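Multicopper oxidase (Uncultured bacterium, PDB 4E9X) probably couples the one-electron oxidation of a substrate to the reduction of dioxygen, using a mononuclear copper site and a copper cluster that binds oxygen. Local coordinates at residues Val109-Val113 with Gly114-Met118; Asn51-Ser54 with Leu55-Ile59. All blocks are in the same frame, centred on the assembly; numbering follows the deposited sequence.

In the fold
Contacts 1 and 2 supply three of the four residues at one mononuclear copper site: H112 and M118 come from 109-118, H57 from 51-59, and C105 completes the set. Their centres lie 12 Å apart, yet the side chains converge at the metal, where H112 ND1 and H57 ND1 are 3.1 Å from each other and M118 SD stands 3.2 Å from H57 ND1. Both contacts are local, and contact 2 closes before contact 1 opens along the chain. Away from the metal, H112 NE2 approaches L55 CD1 at 4.1 Å. Another bound copper lies about 14 Å from the side chain of H57, and one lies about 7 Å from the side chain of V109.

Contact 1: Val109-Val113 with Gly114-Met118; sequences VNEHV and GVRGM. With CU (copper (II) ion), chain D.
M118 folds back beside H112, and both side chains point the same way, to one copper ion. From M118 the path is short: CB and CG pass over the carbonyl oxygen of H112, M118 CG lying 3.3 Å from H112 O; M118 SD then sits 2.8 Å from the copper and 3.6 Å from H112 ND1. The chain bends at its last torsion (chi3 68°), and M118 CE lies 3.5 Å from the copper. The sulfur lies oblique to the imidazole of H112, and H112 ND1 binds the copper at 2.0 Å. This is the mononuclear, type 1 copper site of a cupredoxin domain, two of whose four ligands, H112 and M118, come from the short helix 109-115 and the turn after it; M118 N donates to H112 O at 3.3 Å, tying that turn to the helix. R116 and E111 form a salt bridge, R116 NE donating to the anti lone pair of E111 OE2 at 2.8 Å, with carboxylate and guanidinium planes 78° apart. The same oxygen also accepts from G156 N, while the guanidinium reaches the carbonyls of K24, V151 and E157. V115 CG2 lies over one guanidinium face, offset toward its rim. A water bridges V113 O and G117 N.

Contact 2: Asn51-Ser54 with Leu55-Ile59; sequences NNTS and LPHTI. With CU (copper (II) ion), chain D.
One hydroxyl, T53 OG1, gathers three hydrogen bonds at a copper ligand: it accepts from H57 NE2 and from L55 N, and donates to N51 OD1. The bond from H57 NE2 to T53 OG1, 2.8 Å long, arrives at the ring edge, with OG1 only 7° out of the imidazole plane, although the angle at the hydrogen is a bent 138°. L55 N reaches T53 OG1 almost straight, over 3.2 Å. OG1 takes the position between the backbone N and the carbonyl carbon (chi1 79°), facing both donors. H57 ND1, on the other side of the ring, binds the copper at 2.0 Å, and the T53 bond is therefore a second-shell link that, with the copper on ND1, limits the rotation of the imidazole. The loop leads from strand 44-51 to strand 60-62 in the cupredoxin domain and opens with an Asx turn, in which T53 N donates to N51 OD1 at 2.9 Å. The N51 amide spans the loop: N51 ND2 donates to L55 O at 2.8 Å, nearly linear and in the amide plane, and also bonds I83 O. Replacing N51 by an alanine would probably leave L55 O without this donor and T53 N and OG1 without their shared acceptor, the hydroxyl facing H57 being then less firmly oriented. The edge of the H57 ring carries N51 CG in its plane, H57 CD2 lying 3.7 Å from N51 CG, while F26 meets the imidazole edge-to-face.

Contact 1: Val109-Val113 with Gly114-Met118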
loop_
_atom_site.group_PDB
_atom_site.type_symbol
_atom_site.label_atom_id
_atom_site.label_comp_id
_atom_site.label_asym_id
_atom_site.label_seq_id
_atom_site.Cartn_x
_atom_site.Cartn_y
_atom_site.Cartn_z
ATOM N N VAL A 109 -18.157 -6.172 9.854
ATOM C CA VAL A 109 -17.588 -5.905 8.530
ATOM C C VAL A 109 -16.431 -6.794 8.104
ATOM O O VAL A 109 -16.288 -7.071 6.912
ATOM C CB VAL A 109 -17.144 -4.430 8.396
ATOM C CG1 VAL A 109 -18.353 -3.558 8.754
ATOM C CG2 VAL A 109 -15.925 -4.051 9.192
ATOM N N ASN A 110 -15.589 -7.210 9.050
ATOM C CA ASN A 110 -14.474 -8.097 8.701
ATOM C C ASN A 110 -14.979 -9.318 7.965
ATOM O O ASN A 110 -14.341 -9.780 7.022
ATOM C CB ASN A 110 -13.661 -8.473 9.950
ATOM C CG ASN A 110 -14.452 -9.179 11.024
ATOM O OD1 ASN A 110 -15.385 -8.571 11.575
ATOM N ND2 ASN A 110 -14.148 -10.425 11.277
ATOM N N GLU A 111 -16.139 -9.847 8.370
ATOM C CA GLU A 111 -16.695 -10.997 7.679
ATOM C C GLU A 111 -17.618 -10.571 6.563
ATOM O O GLU A 111 -17.522 -11.063 5.415
ATOM C CB GLU A 111 -17.455 -11.908 8.674
ATOM C CG GLU A 111 -18.047 -13.114 7.953
ATOM C CD GLU A 111 -19.101 -13.914 8.675
ATOM O OE1 GLU A 111 -19.327 -13.683 9.879
ATOM O OE2 GLU A 111 -19.711 -14.782 7.971
ATOM N N HIS A 112 -18.601 -9.680 6.839
ATOM C CA HIS A 112 -19.649 -9.417 5.864
ATOM C C HIS A 112 -19.094 -8.739 4.611
ATOM O O HIS A 112 -19.514 -9.080 3.501
ATOM C CB HIS A 112 -20.784 -8.598 6.526
ATOM C CG HIS A 112 -21.620 -9.409 7.481
ATOM N ND1 HIS A 112 -22.891 -8.977 7.855
ATOM C CD2 HIS A 112 -21.336 -10.558 8.149
ATOM C CE1 HIS A 112 -23.378 -9.863 8.717
ATOM N NE2 HIS A 112 -22.470 -10.809 8.905
ATOM N N VAL A 113 -18.205 -7.751 4.807
ATOM C CA VAL A 113 -17.587 -7.062 3.687
ATOM C C VAL A 113 -16.384 -7.859 3.227
ATOM O O VAL A 113 -16.152 -7.993 2.020
ATOM C CB VAL A 113 -17.215 -5.597 4.011
ATOM C CG1 VAL A 113 -16.555 -4.930 2.825
ATOM C CG2 VAL A 113 -18.492 -4.852 4.442
ATOM N N GLY A 114 -15.636 -8.453 4.144
ATOM C CA GLY A 114 -14.398 -9.160 3.741
ATOM C C GLY A 114 -14.674 -10.423 2.924
ATOM O O GLY A 114 -13.940 -10.671 1.939
ATOM N N VAL A 115 -15.688 -11.224 3.311
ATOM C CA VAL A 115 -15.929 -12.506 2.564
ATOM C C VAL A 115 -17.376 -12.750 2.220
ATOM O O VAL A 115 -17.575 -13.797 1.582
ATOM C CB VAL A 115 -15.346 -13.733 3.288
ATOM C CG1 VAL A 115 -13.814 -13.557 3.473
ATOM C CG2 VAL A 115 -15.965 -14.039 4.667
ATOM N N ARG A 116 -18.368 -11.909 2.571
ATOM C CA ARG A 116 -19.746 -12.268 2.264
ATOM C C ARG A 116 -20.344 -11.383 1.186
ATOM O O ARG A 116 -21.549 -11.433 0.953
ATOM C CB ARG A 116 -20.629 -12.256 3.522
ATOM C CG ARG A 116 -20.159 -13.218 4.600
ATOM C CD ARG A 116 -20.216 -14.700 4.207
ATOM N NE ARG A 116 -19.512 -15.435 5.297
ATOM C CZ ARG A 116 -18.996 -16.633 5.118
ATOM N NH1 ARG A 116 -19.134 -17.338 3.970
ATOM N NH2 ARG A 116 -18.311 -17.192 6.126
ATOM N N GLY A 117 -19.514 -10.638 0.468
ATOM C CA GLY A 117 -19.944 -9.989 -0.743
ATOM C C GLY A 117 -20.919 -8.850 -0.546
ATOM O O GLY A 117 -21.611 -8.477 -1.479
ATOM N N MET A 118 -20.961 -8.257 0.675
ATOM C CA MET A 118 -21.973 -7.210 0.942
ATOM C C MET A 118 -21.503 -5.844 0.508
ATOM O O MET A 118 -21.232 -4.938 1.312
ATOM C CB MET A 118 -22.276 -7.203 2.457
ATOM C CG MET A 118 -22.771 -8.602 2.920
ATOM S SD MET A 118 -23.820 -8.447 4.392
ATOM C CE MET A 118 -25.275 -7.623 3.713
HETATM CU CU CU D . -24.013 -7.553 7.005
HETATM O O HOH W 1 -16.740 -9.945 0.192
#

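Contact 2: Asn51-Ser54 with Leu55-Ile59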
loop_
_atom_site.group_PDB
_atom_site.type_symbol
_atom_site.label_atom_id
_atom_site.label_comp_id
_atom_site.label_asym_id
_atom_site.label_seq_id
_atom_site.Cartn_x
_atom_site.Cartn_y
_atom_site.Cartn_z
ATOM N N ASN A 51 -34.271 -7.048 4.879
ATOM C CA ASN A 51 -33.288 -8.086 5.213
ATOM C C ASN A 51 -33.933 -9.472 5.170
ATOM O O ASN A 51 -34.626 -9.850 6.136
ATOM C CB ASN A 51 -32.756 -7.780 6.629
ATOM C CG ASN A 51 -31.706 -8.774 7.090
ATOM O OD1 ASN A 51 -31.406 -9.719 6.335
ATOM N ND2 ASN A 51 -31.145 -8.545 8.261
ATOM N N ASN A 52 -33.717 -10.252 4.113
ATOM C CA ASN A 52 -34.215 -11.599 3.975
ATOM C C ASN A 52 -33.186 -12.626 4.390
ATOM O O ASN A 52 -33.259 -13.756 3.899
ATOM C CB ASN A 52 -34.751 -11.883 2.574
ATOM C CG ASN A 52 -35.993 -11.038 2.269
ATOM O OD1 ASN A 52 -36.803 -10.826 3.134
ATOM N ND2 ASN A 52 -36.089 -10.523 1.045
ATOM N N THR A 53 -32.311 -12.258 5.292
ATOM C CA THR A 53 -31.298 -13.223 5.774
ATOM C C THR A 53 -31.539 -13.489 7.261
ATOM O O THR A 53 -32.453 -12.903 7.847
ATOM C CB THR A 53 -29.844 -12.755 5.584
ATOM O OG1 THR A 53 -29.535 -11.807 6.648
ATOM C CG2 THR A 53 -29.674 -12.040 4.273
ATOM N N SER A 54 -30.744 -14.377 7.829
ATOM C CA SER A 54 -30.844 -14.801 9.217
ATOM C C SER A 54 -30.032 -13.938 10.170
ATOM O O SER A 54 -30.090 -14.251 11.352
ATOM C CB SER A 54 -30.336 -16.258 9.373
ATOM O OG SER A 54 -28.988 -16.341 8.812
ATOM N N LEU A 55 -29.358 -12.892 9.680
ATOM C CA LEU A 55 -28.435 -12.133 10.532
ATOM C C LEU A 55 -28.703 -10.653 10.321
ATOM O O LEU A 55 -29.231 -10.256 9.278
ATOM C CB LEU A 55 -26.991 -12.424 10.160
ATOM C CG LEU A 55 -26.395 -13.794 10.468
ATOM C CD1 LEU A 55 -24.937 -13.911 10.110
ATOM C CD2 LEU A 55 -26.566 -14.071 11.970
ATOM N N PRO A 56 -28.353 -9.796 11.289
ATOM C CA PRO A 56 -28.512 -8.376 11.128
ATOM C C PRO A 56 -27.468 -7.768 10.166
ATOM O O PRO A 56 -26.332 -8.250 10.032
ATOM C CB PRO A 56 -28.289 -7.830 12.537
ATOM C CG PRO A 56 -27.625 -8.921 13.292
ATOM C CD PRO A 56 -27.857 -10.221 12.614
ATOM N N HIS A 57 -27.939 -6.680 9.515
ATOM C CA HIS A 57 -27.079 -5.935 8.579
ATOM C C HIS A 57 -27.413 -4.447 8.661
ATOM O O HIS A 57 -28.426 -4.077 9.264
ATOM C CB HIS A 57 -27.339 -6.402 7.124
ATOM C CG HIS A 57 -27.091 -7.867 6.923
ATOM N ND1 HIS A 57 -25.842 -8.436 6.922
ATOM C CD2 HIS A 57 -27.998 -8.876 6.755
ATOM C CE1 HIS A 57 -26.017 -9.764 6.739
ATOM N NE2 HIS A 57 -27.333 -10.044 6.643
ATOM N N THR A 58 -26.621 -3.633 7.963
ATOM C CA THR A 58 -26.980 -2.255 7.636
ATOM C C THR A 58 -26.503 -1.956 6.204
ATOM O O THR A 58 -25.872 -2.840 5.624
ATOM C CB THR A 58 -26.338 -1.198 8.550
ATOM O OG1 THR A 58 -24.906 -1.338 8.449
ATOM C CG2 THR A 58 -26.749 -1.368 10.019
ATOM N N ILE A 59 -26.771 -0.772 5.697
ATOM C CA ILE A 59 -26.013 -0.326 4.518
ATOM C C ILE A 59 -25.412 1.033 4.853
ATOM O O ILE A 59 -26.146 1.968 5.172
ATOM C CB ILE A 59 -26.864 -0.230 3.259
ATOM C CG1 ILE A 59 -27.643 -1.524 2.950
ATOM C CG2 ILE A 59 -25.945 0.137 2.064
ATOM C CD1 ILE A 59 -28.376 -1.425 1.584
HETATM CU CU CU D . -24.013 -7.553 7.005
#